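Local coordinates for uncharacterized protein (Bacteroides ovatus, PDB 4QEY) that is of unknown function but belongs to a PLAT/LH2- and C2-like family of lipoproteins, and may bind calcium as its relatives do, at residues His13-Glu18 with Ile95-Tyr100; Asn107-Glu112 with Phe124-Thr129. All coordinates share one frame; numbering follows the deposited sequence.

In the fold
Both contacts belong to a sandwich of two four-stranded antiparallel sheets in a single chain without helix, and their centres lie about 7 Å apart. Contact 1 pairs the two central strands, 13-21 and 92-101, of one sheet. Contact 2 joins the two sheets face to face, from strand 104-114 at the margin of that sheet to strand 121-127 at the margin of the other. Along the chain contact 1 closes before contact 2 opens, since strand 104-114 directly follows strand 92-101 and lies beside it. The two touch where His13 ND1 meets Thr128 OG1 and where Ile95 is backbone-bonded to Lys111, so in-sheet pairing and sheet-to-sheet packing run into each other.

Contact 1. Residues His13-Glu18 with Ile95-Tyr100; sequences HKIVVE and ISVIAY. With EDO (1,2-ethanediol), chain O; EDO (1,2-ethanediol), chain N.
The Tyr100 ring crosses Val16 obliquely on the same side of the sheet, CE1 meeting Val16 CG2 at 3.9 Å. With CG anti to the carbonyl carbon (chi1 -54°), the ring lies back along its own strand. One face carries C2 of an ethanediol, probably from the crystallisation liquor; the fully extended Lys14 chain brings NZ to O2 of that molecule at 2.8 Å. Further along this side, Ser96 OG lies 3.4 Å from Glu18 CB, and a water bridges Ser96 OG and Val16 O. On the reverse side Ile15, Val17, Val97 and Ala99 are buried: Ile15 CG2 crosses Val97 CG1 at 3.6 Å, while Val17 lies alongside Val97, pointing the same way. Six backbone hydrogen bonds join the strands, two each at the pairs Lys14-Tyr100, Val16-Ile98 and Glu18-Ser96; Val16 N to Ile98 O is 2.9 Å. Ile15-Ala99 and Val17-Val97 are the intervening non-hydrogen-bonded pairs. Strand 64-68 bonds to the far side of 13-21, and strand 104-114 to the far side of 92-101; Ile15 rests on Met76 and Cys78, and Val17 on Cys78, of strand 73-84 in the facing sheet.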
loop_
_atom_site.group_PDB
_atom_site.type_symbol
_atom_site.label_atom_id
_atom_site.label_comp_id
_atom_site.label_asym_id
_atom_site.label_seq_id
_atom_site.Cartn_x
_atom_site.Cartn_y
_atom_site.Cartn_z
ATOM N N HIS A 13 5.506 -7.614 -9.893
ATOM C CA HIS A 13 4.346 -7.246 -9.081
ATOM C C HIS A 13 4.728 -6.036 -8.248
ATOM O O HIS A 13 5.766 -6.065 -7.586
ATOM C CB HIS A 13 3.877 -8.423 -8.219
ATOM C CG HIS A 13 3.207 -9.504 -9.003
ATOM N ND1 HIS A 13 1.862 -9.755 -8.865
ATOM C CD2 HIS A 13 3.707 -10.324 -9.951
ATOM C CE1 HIS A 13 1.590 -10.749 -9.693
ATOM N NE2 HIS A 13 2.671 -11.125 -10.366
ATOM N N LYS A 14 3.937 -4.950 -8.353
ATOM C CA LYS A 14 4.202 -3.672 -7.698
ATOM C C LYS A 14 2.922 -3.066 -7.158
ATOM O O LYS A 14 1.887 -3.138 -7.807
ATOM C CB LYS A 14 4.864 -2.718 -8.716
ATOM C CG LYS A 14 5.229 -1.309 -8.235
ATOM C CD LYS A 14 5.811 -0.543 -9.400
ATOM C CE LYS A 14 6.226 0.866 -9.096
ATOM N NZ LYS A 14 6.765 1.522 -10.320
ATOM N N ILE A 15 2.989 -2.480 -5.959
ATOM C CA ILE A 15 1.868 -1.788 -5.339
ATOM C C ILE A 15 2.382 -0.418 -4.881
ATOM O O ILE A 15 3.390 -0.327 -4.176
ATOM C CB ILE A 15 1.160 -2.574 -4.194
ATOM C CG1 ILE A 15 0.544 -3.903 -4.721
ATOM C CG2 ILE A 15 0.075 -1.702 -3.546
ATOM C CD1 ILE A 15 -0.143 -4.807 -3.699
ATOM N N VAL A 16 1.699 0.646 -5.330
ATOM C CA VAL A 16 2.004 2.022 -4.963
ATOM C C VAL A 16 0.866 2.538 -4.072
ATOM O O VAL A 16 -0.317 2.415 -4.420
ATOM C CB VAL A 16 2.234 2.926 -6.205
ATOM C CG1 VAL A 16 2.585 4.362 -5.794
ATOM C CG2 VAL A 16 3.319 2.354 -7.108
ATOM N N VAL A 17 1.237 3.078 -2.902
ATOM C CA VAL A 17 0.324 3.688 -1.944
ATOM C C VAL A 17 0.619 5.189 -1.959
ATOM O O VAL A 17 1.780 5.600 -1.875
ATOM C CB VAL A 17 0.422 3.055 -0.518
ATOM C CG1 VAL A 17 -0.572 3.701 0.449
ATOM C CG2 VAL A 17 0.197 1.542 -0.574
ATOM N N GLU A 18 -0.431 6.000 -2.147
ATOM C CA GLU A 18 -0.346 7.458 -2.152
ATOM C C GLU A 18 -1.332 8.041 -1.153
ATOM O O GLU A 18 -2.449 7.533 -1.018
ATOM C CB GLU A 18 -0.596 8.041 -3.541
ATOM C CG GLU A 18 0.539 7.848 -4.524
ATOM C CD GLU A 18 0.400 8.561 -5.859
ATOM O OE1 GLU A 18 -0.699 9.072 -6.166
ATOM O OE2 GLU A 18 1.399 8.590 -6.611
ATOM N N ILE A 95 -6.552 8.294 0.107
ATOM C CA ILE A 95 -5.642 7.165 -0.106
ATOM C C ILE A 95 -5.901 6.538 -1.454
ATOM O O ILE A 95 -7.055 6.280 -1.795
ATOM C CB ILE A 95 -5.813 6.109 1.040
ATOM C CG1 ILE A 95 -5.375 6.653 2.426
ATOM C CG2 ILE A 95 -5.139 4.762 0.737
ATOM C CD1 ILE A 95 -3.870 6.963 2.590
ATOM N N SER A 96 -4.832 6.282 -2.217
ATOM C CA SER A 96 -4.939 5.521 -3.454
ATOM C C SER A 96 -3.956 4.358 -3.367
ATOM O O SER A 96 -2.806 4.548 -2.954
ATOM C CB SER A 96 -4.724 6.371 -4.706
ATOM O OG SER A 96 -3.361 6.665 -4.964
ATOM N N VAL A 97 -4.441 3.146 -3.654
ATOM C CA VAL A 97 -3.626 1.929 -3.659
ATOM C C VAL A 97 -3.713 1.367 -5.077
ATOM O O VAL A 97 -4.795 0.944 -5.489
ATOM C CB VAL A 97 -4.031 0.899 -2.574
ATOM C CG1 VAL A 97 -3.023 -0.234 -2.521
ATOM C CG2 VAL A 97 -4.172 1.554 -1.193
ATOM N N ILE A 98 -2.612 1.433 -5.846
ATOM C CA ILE A 98 -2.625 0.964 -7.237
ATOM C C ILE A 98 -1.651 -0.216 -7.381
ATOM O O ILE A 98 -0.468 -0.113 -7.037
ATOM C CB ILE A 98 -2.318 2.080 -8.272
ATOM C CG1 ILE A 98 -3.182 3.337 -8.019
ATOM C CG2 ILE A 98 -2.572 1.552 -9.672
ATOM C CD1 ILE A 98 -2.748 4.583 -8.771
ATOM N N ALA A 99 -2.180 -1.333 -7.904
ATOM C CA ALA A 99 -1.454 -2.575 -8.127
ATOM C C ALA A 99 -1.114 -2.742 -9.605
ATOM O O ALA A 99 -1.952 -2.490 -10.482
ATOM C CB ALA A 99 -2.279 -3.751 -7.636
ATOM N N TYR A 100 0.130 -3.157 -9.874
ATOM C CA TYR A 100 0.662 -3.353 -11.217
ATOM C C TYR A 100 1.330 -4.717 -11.381
ATOM O O TYR A 100 1.833 -5.287 -10.412
ATOM C CB TYR A 100 1.708 -2.263 -11.558
ATOM C CG TYR A 100 1.267 -0.827 -11.394
ATOM C CD1 TYR A 100 1.441 -0.159 -10.184
ATOM C CD2 TYR A 100 0.770 -0.099 -12.475
ATOM C CE1 TYR A 100 1.070 1.177 -10.032
ATOM C CE2 TYR A 100 0.395 1.240 -12.338
ATOM C CZ TYR A 100 0.558 1.877 -11.114
ATOM O OH TYR A 100 0.189 3.191 -10.942
HETATM C C1 EDO O . 4.141 3.222 -13.147
HETATM O O1 EDO O . 4.202 3.620 -11.782
HETATM C C2 EDO O . 3.913 1.710 -13.184
HETATM O O2 EDO O . 4.961 1.088 -12.442
HETATM C C1 EDO N . -4.690 10.317 -3.952
HETATM O O1 EDO N . -4.311 10.293 -2.589
HETATM C C2 EDO N . -3.398 10.206 -4.799
HETATM O O2 EDO N . -2.456 11.253 -4.511
HETATM O O HOH W 1 -1.476 4.709 -5.683
#

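Contact 2. Residues Asn107-Glu112 with Phe124-Thr129; sequences NRLEKE and FSVSTT
The Asn107 amide reaches across to strand 121-127 through its ND2 edge: the acceptor, Ser127 O, lies in the amide plane at 3.0 Å, and the N-H points almost straight at it (172°). The donor also lies in the plane of the Ser127 carbonyl. Asn107 CG is anti to the backbone N (chi1 -155°), which sets the amide against Ser127; at its other end OD1 receives Arg108 N from above the plane. Val126 CG1 packs against the same ND2 at 3.8 Å. An alanine in place of Asn107 would probably leave Ser127 O without this donor, though Ser130 OG also bonds to it, and open a gap beside Val126. The Phe124 ring is met obliquely by Leu109 CD2, but the closer approach is to Phe124 CB, at 3.8 Å; the ring itself turns off to pack on Val97 and Tyr113. Leu109 also crosses Val126, CB to CG2 at 3.6 Å, with CD2 beside the same methyl. On the outer side of the strand the Arg108 guanidinium takes Glu110 OE2 at its edge, in plane, in a salt bridge of 3.0 Å from NH1, while its NH2 pairs with Glu105. No backbone bond links the two segments, whose short strand axes come no closer than 7.4 Å and run antiparallel at 161°. Strand 104-114 instead bonds to 92-101, and 121-127 to 73-84. Such side-chain packing, closing the margin between two facing antiparallel sheets, belongs to a beta sandwich, consistent with the PLAT/LH2 and C2-like family.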
loop_
_atom_site.group_PDB
_atom_site.type_symbol
_atom_site.label_atom_id
_atom_site.label_comp_id
_atom_site.label_asym_id
_atom_site.label_seq_id
_atom_site.Cartn_x
_atom_site.Cartn_y
_atom_site.Cartn_z
ATOM N N ASN A 107 -5.149 -3.601 -10.530
ATOM C CA ASN A 107 -6.090 -3.336 -9.453
ATOM C C ASN A 107 -5.895 -1.922 -8.895
ATOM O O ASN A 107 -4.817 -1.332 -9.044
ATOM C CB ASN A 107 -5.946 -4.376 -8.332
ATOM C CG ASN A 107 -7.184 -4.549 -7.514
ATOM O OD1 ASN A 107 -8.217 -3.909 -7.745
ATOM N ND2 ASN A 107 -7.130 -5.492 -6.600
ATOM N N ARG A 108 -6.960 -1.375 -8.282
ATOM C CA ARG A 108 -6.970 -0.018 -7.739
ATOM C C ARG A 108 -8.009 0.129 -6.649
ATOM O O ARG A 108 -9.137 -0.337 -6.792
ATOM C CB ARG A 108 -7.249 1.011 -8.860
ATOM C CG ARG A 108 -7.306 2.484 -8.432
ATOM C CD ARG A 108 -7.766 3.383 -9.581
ATOM N NE ARG A 108 -6.735 3.537 -10.607
ATOM C CZ ARG A 108 -5.909 4.578 -10.692
ATOM N NH1 ARG A 108 -6.012 5.592 -9.834
ATOM N NH2 ARG A 108 -4.992 4.628 -11.652
ATOM N N LEU A 109 -7.628 0.814 -5.573
ATOM C CA LEU A 109 -8.523 1.172 -4.481
ATOM C C LEU A 109 -8.348 2.649 -4.172
ATOM O O LEU A 109 -7.232 3.108 -3.943
ATOM C CB LEU A 109 -8.318 0.313 -3.211
ATOM C CG LEU A 109 -9.266 0.624 -2.038
ATOM C CD1 LEU A 109 -10.728 0.296 -2.388
ATOM C CD2 LEU A 109 -8.857 -0.106 -0.798
ATOM N N GLU A 110 -9.452 3.383 -4.209
ATOM C CA GLU A 110 -9.527 4.804 -3.888
ATOM C C GLU A 110 -10.389 4.978 -2.649
ATOM O O GLU A 110 -11.557 4.577 -2.651
ATOM C CB GLU A 110 -10.081 5.624 -5.072
ATOM C CG GLU A 110 -9.232 5.642 -6.336
ATOM C CD GLU A 110 -8.076 6.623 -6.401
ATOM O OE1 GLU A 110 -7.718 7.213 -5.354
ATOM O OE2 GLU A 110 -7.559 6.841 -7.523
ATOM N N LYS A 111 -9.810 5.522 -1.578
ATOM C CA LYS A 111 -10.526 5.750 -0.323
ATOM C C LYS A 111 -10.338 7.175 0.176
ATOM O O LYS A 111 -9.281 7.774 -0.029
ATOM C CB LYS A 111 -10.054 4.761 0.761
ATOM C CG LYS A 111 -10.646 3.354 0.661
ATOM C CD LYS A 111 -12.096 3.286 1.190
ATOM C CE LYS A 111 -12.642 1.880 1.231
ATOM N NZ LYS A 111 -14.017 1.851 1.794
ATOM N N GLU A 112 -11.373 7.706 0.837
ATOM C CA GLU A 112 -11.353 9.024 1.467
ATOM C C GLU A 112 -11.898 8.877 2.886
ATOM O O GLU A 112 -12.998 8.356 3.066
ATOM C CB GLU A 112 -12.123 10.076 0.657
ATOM C CG GLU A 112 -11.927 11.490 1.189
ATOM C CD GLU A 112 -12.704 12.601 0.511
ATOM O OE1 GLU A 112 -13.876 12.377 0.129
ATOM O OE2 GLU A 112 -12.162 13.728 0.439
ATOM N N PHE A 124 -7.659 -1.469 5.053
ATOM C CA PHE A 124 -7.763 -1.808 3.637
ATOM C C PHE A 124 -6.793 -2.920 3.314
ATOM O O PHE A 124 -5.807 -3.118 4.029
ATOM C CB PHE A 124 -7.540 -0.595 2.703
ATOM C CG PHE A 124 -6.186 0.052 2.751
ATOM C CD1 PHE A 124 -5.112 -0.491 2.047
ATOM C CD2 PHE A 124 -5.984 1.227 3.468
ATOM C CE1 PHE A 124 -3.842 0.104 2.100
ATOM C CE2 PHE A 124 -4.721 1.829 3.512
ATOM C CZ PHE A 124 -3.661 1.272 2.812
ATOM N N SER A 125 -7.085 -3.648 2.232
ATOM C CA SER A 125 -6.273 -4.755 1.719
ATOM C C SER A 125 -6.454 -4.826 0.224
ATOM O O SER A 125 -7.592 -4.928 -0.259
ATOM C CB SER A 125 -6.651 -6.071 2.400
ATOM O OG SER A 125 -5.876 -7.145 1.900
ATOM N N VAL A 126 -5.344 -4.694 -0.520
ATOM C CA VAL A 126 -5.338 -4.723 -1.994
ATOM C C VAL A 126 -4.232 -5.663 -2.468
ATOM O O VAL A 126 -3.121 -5.632 -1.942
ATOM C CB VAL A 126 -5.174 -3.295 -2.603
ATOM C CG1 VAL A 126 -5.243 -3.315 -4.132
ATOM C CG2 VAL A 126 -6.215 -2.327 -2.041
ATOM N N SER A 127 -4.534 -6.480 -3.465
ATOM C CA SER A 127 -3.588 -7.432 -4.024
ATOM C C SER A 127 -3.520 -7.280 -5.548
ATOM O O SER A 127 -4.446 -6.719 -6.151
ATOM C CB SER A 127 -3.993 -8.852 -3.633
ATOM O OG SER A 127 -3.071 -9.815 -4.114
ATOM N N THR A 128 -2.417 -7.765 -6.169
ATOM C CA THR A 128 -2.231 -7.738 -7.628
ATOM C C THR A 128 -3.010 -8.869 -8.299
ATOM O O THR A 128 -3.273 -8.780 -9.490
ATOM C CB THR A 128 -0.742 -7.841 -8.002
ATOM O OG1 THR A 128 -0.190 -9.011 -7.393
ATOM C CG2 THR A 128 0.071 -6.613 -7.600
ATOM N N THR A 129 -3.377 -9.930 -7.540
ATOM C CA THR A 129 -4.052 -11.132 -8.059
ATOM C C THR A 129 -5.508 -11.310 -7.531
ATOM O O THR A 129 -6.050 -12.424 -7.600
ATOM C CB THR A 129 -3.230 -12.376 -7.684
ATOM O OG1 THR A 129 -3.128 -12.455 -6.268
ATOM C CG2 THR A 129 -1.847 -12.382 -8.316
#